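Long-range contact in acetylene hydratase (Pelobacter acetylenicus, PDB 2E7Z), which catalyses the hydration of acetylene to acetaldehyde, using a tungsten-bis(molybdopterin guanine dinucleotide) cofactor and one [4Fe-4S] cluster: residues S329-I337 with N518-M526. Numbering follows the deposited sequence.
Sequences SDLVPISKI and NYRISPTGM
The guanidinium of R520 is sandwiched between two aliphatic side chains: L331 lays CD1 over the centre of one face, 3.6 Å from CZ of R520, and I334 sets its CG1 over the opposite face, 3.7 Å from the same CZ. At the edge, NH1 of R520 donates to the carbonyl O of V332 at 2.7 Å; the oxygen lies almost in the guanidinium plane, yet the nitrogen stands above the carbonyl plane, 46° out of it. With chi1 and chi3 extended, the bend at chi2 (75°) brings the guanidinium between L331 and I334. The other flat group, the Y519 ring, has CG2 of V332 over one face in a CH-pi contact, 4.2 Å from the ring centroid and displaced toward the rim, while CG1 of I337 meets its edge at CE2, 3.8 Å away.

R520 also uses its backbone. Its carbonyl O accepts from N of V332 at 2.9 Å, so V332 is gripped through both its N-H and its C=O by one residue. A water donates to O of L331 and accepts a weak bond from NH1 of R520. The P523 ring lies against O of D330 (P523 CB to D330 O 3.3 Å), and CG2 of T524 also approaches that oxygen. OG1 of T524 accepts from N of M526, an ST turn, and also donates to O of I521, which takes the backbone N of T524 as well.

The contact joins the C-terminal end of helix 513-520 and the 3-10 segment 522-524 to helix 334-337 and the loop leading into it, with P333 at the N-cap. E470 hydrogen-bonds N of I334 and OG of S335, W510 meets the Y519 ring, and Y531 of helix 528-531 touches L331, I521 and T524.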
loop_
_atom_site.group_PDB
_atom_site.type_symbol
_atom_site.label_atom_id
_atom_site.label_comp_id
_atom_site.label_asym_id
_atom_site.label_seq_id
_atom_site.Cartn_x
_atom_site.Cartn_y
_atom_site.Cartn_z
ATOM N N SER A 329 15.947 -0.750 16.444
ATOM C CA SER A 329 16.663 -0.512 17.690
ATOM C C SER A 329 17.998 0.197 17.523
ATOM O O SER A 329 18.484 0.800 18.477
ATOM C CB SER A 329 16.875 -1.840 18.459
ATOM O OG SER A 329 17.670 -2.718 17.669
ATOM N N ASP A 330 18.585 0.150 16.325
ATOM C CA ASP A 330 19.945 0.690 16.101
ATOM C C ASP A 330 19.909 2.141 15.602
ATOM O O ASP A 330 20.965 2.770 15.518
ATOM C CB ASP A 330 20.673 -0.091 14.986
ATOM C CG ASP A 330 21.091 -1.503 15.377
ATOM O OD1 ASP A 330 21.195 -1.835 16.591
ATOM O OD2 ASP A 330 21.340 -2.278 14.414
ATOM N N LEU A 331 18.730 2.660 15.243
ATOM C CA LEU A 331 18.614 3.885 14.431
ATOM C C LEU A 331 17.779 4.963 15.122
ATOM O O LEU A 331 16.958 4.650 16.003
ATOM C CB LEU A 331 17.969 3.536 13.071
ATOM C CG LEU A 331 18.541 2.359 12.296
ATOM C CD1 LEU A 331 17.709 2.110 11.022
ATOM C CD2 LEU A 331 20.021 2.637 11.967
ATOM N N VAL A 332 17.969 6.220 14.730
ATOM C CA VAL A 332 17.064 7.275 15.188
ATOM C C VAL A 332 15.706 7.040 14.546
ATOM O O VAL A 332 15.609 6.968 13.335
ATOM C CB VAL A 332 17.576 8.674 14.818
ATOM C CG1 VAL A 332 16.587 9.735 15.269
ATOM C CG2 VAL A 332 18.951 8.909 15.451
ATOM N N PRO A 333 14.643 6.863 15.346
ATOM C CA PRO A 333 13.329 6.562 14.721
ATOM C C PRO A 333 12.867 7.628 13.720
ATOM O O PRO A 333 12.941 8.839 13.981
ATOM C CB PRO A 333 12.366 6.447 15.928
ATOM C CG PRO A 333 13.280 6.040 17.034
ATOM C CD PRO A 333 14.554 6.855 16.811
ATOM N N ILE A 334 12.351 7.154 12.596
ATOM C CA ILE A 334 11.711 8.055 11.634
ATOM C C ILE A 334 10.597 8.836 12.354
ATOM O O ILE A 334 10.403 10.030 12.117
ATOM C CB ILE A 334 11.153 7.243 10.476
ATOM C CG1 ILE A 334 12.314 6.742 9.588
ATOM C CG2 ILE A 334 10.126 8.031 9.663
ATOM C CD1 ILE A 334 11.901 5.735 8.503
ATOM N N SER A 335 9.870 8.155 13.251
ATOM C CA SER A 335 8.791 8.798 13.969
ATOM C C SER A 335 9.259 10.016 14.732
ATOM O O SER A 335 8.517 10.991 14.814
ATOM C CB SER A 335 8.172 7.835 14.999
ATOM O OG SER A 335 7.628 6.691 14.344
ATOM N N LYS A 336 10.468 9.956 15.289
ATOM C CA LYS A 336 10.987 11.074 16.080
ATOM C C LYS A 336 11.410 12.224 15.164
ATOM O O LYS A 336 11.167 13.389 15.454
ATOM C CB LYS A 336 12.145 10.594 16.942
ATOM C CG LYS A 336 11.742 9.481 17.908
ATOM C CD LYS A 336 12.731 9.354 19.048
ATOM C CE LYS A 336 12.027 8.909 20.321
ATOM N NZ LYS A 336 10.928 9.837 20.685
ATOM N N ILE A 337 12.018 11.875 14.016
ATOM C CA ILE A 337 12.417 12.879 13.011
ATOM C C ILE A 337 11.172 13.621 12.496
ATOM O O ILE A 337 11.219 14.819 12.241
ATOM C CB ILE A 337 13.270 12.232 11.865
ATOM C CG1 ILE A 337 14.580 11.751 12.485
ATOM C CG2 ILE A 337 13.532 13.241 10.735
ATOM C CD1 ILE A 337 15.415 10.851 11.586
ATOM N N ASN A 518 23.487 9.760 7.721
ATOM C CA ASN A 518 24.412 9.569 8.829
ATOM C C ASN A 518 23.739 9.846 10.150
ATOM O O ASN A 518 24.088 9.219 11.152
ATOM C CB ASN A 518 25.658 10.435 8.629
ATOM C CG ASN A 518 26.603 9.833 7.630
ATOM O OD1 ASN A 518 26.649 8.622 7.479
ATOM N ND2 ASN A 518 27.366 10.679 6.944
ATOM N N TYR A 519 22.768 10.755 10.155
ATOM C CA TYR A 519 21.976 10.982 11.375
ATOM C C TYR A 519 21.083 9.775 11.714
ATOM O O TYR A 519 21.043 9.319 12.860
ATOM C CB TYR A 519 21.137 12.263 11.253
ATOM C CG TYR A 519 20.293 12.518 12.504
ATOM C CD1 TYR A 519 20.880 12.790 13.738
ATOM C CD2 TYR A 519 18.895 12.452 12.446
ATOM C CE1 TYR A 519 20.093 12.981 14.869
ATOM C CE2 TYR A 519 18.106 12.665 13.568
ATOM C CZ TYR A 519 18.715 12.929 14.768
ATOM O OH TYR A 519 17.923 13.119 15.884
ATOM N N ARG A 520 20.393 9.232 10.704
ATOM C CA ARG A 520 19.567 8.051 10.912
ATOM C C ARG A 520 20.375 6.916 11.572
ATOM O O ARG A 520 19.882 6.254 12.486
ATOM C CB ARG A 520 18.965 7.635 9.562
ATOM C CG ARG A 520 18.183 6.344 9.509
ATOM C CD ARG A 520 16.786 6.465 10.155
ATOM N NE ARG A 520 15.982 5.301 9.737
ATOM C CZ ARG A 520 15.149 4.588 10.502
ATOM N NH1 ARG A 520 14.955 4.831 11.810
ATOM N NH2 ARG A 520 14.542 3.552 9.950
ATOM N N ILE A 521 21.614 6.696 11.101
ATOM C CA ILE A 521 22.446 5.625 11.657
ATOM C C ILE A 521 23.361 6.052 12.793
ATOM O O ILE A 521 24.162 5.242 13.273
ATOM C CB ILE A 521 23.265 4.908 10.539
ATOM C CG1 ILE A 521 24.313 5.862 9.948
ATOM C CG2 ILE A 521 22.318 4.351 9.504
ATOM C CD1 ILE A 521 25.220 5.249 8.870
ATOM N N SER A 522 23.228 7.299 13.244
ATOM C CA SER A 522 24.172 7.834 14.220
ATOM C C SER A 522 24.327 6.995 15.506
ATOM O O SER A 522 25.439 6.919 16.027
ATOM C CB SER A 522 23.880 9.313 14.497
ATOM O OG SER A 522 22.575 9.486 15.005
ATOM N N PRO A 523 23.255 6.339 16.021
ATOM C CA PRO A 523 23.476 5.580 17.274
ATOM C C PRO A 523 24.469 4.416 17.113
ATOM O O PRO A 523 25.013 3.948 18.114
ATOM C CB PRO A 523 22.077 5.082 17.627
ATOM C CG PRO A 523 21.144 6.001 16.904
ATOM C CD PRO A 523 21.845 6.276 15.602
ATOM N N THR A 524 24.714 3.966 15.882
ATOM C CA THR A 524 25.664 2.866 15.615
ATOM C C THR A 524 27.128 3.307 15.709
ATOM O O THR A 524 28.036 2.461 15.749
ATOM C CB THR A 524 25.475 2.270 14.178
ATOM O OG1 THR A 524 25.953 3.201 13.206
ATOM C CG2 THR A 524 24.001 1.930 13.880
ATOM N N GLY A 525 27.357 4.620 15.703
ATOM C CA GLY A 525 28.713 5.159 15.635
ATOM C C GLY A 525 29.344 5.061 14.254
ATOM O O GLY A 525 30.478 5.513 14.066
ATOM N N MET A 526 28.645 4.488 13.263
ATOM C CA MET A 526 29.174 4.396 11.901
ATOM C C MET A 526 28.650 5.506 11.018
ATOM O O MET A 526 27.517 5.973 11.197
ATOM C CB MET A 526 28.801 3.060 11.242
ATOM C CG MET A 526 29.431 1.827 11.903
ATOM S SD MET A 526 28.990 0.336 11.003
ATOM C CE MET A 526 27.582 -0.219 11.955
HETATM O O HOH W 1 14.616 3.618 14.616
#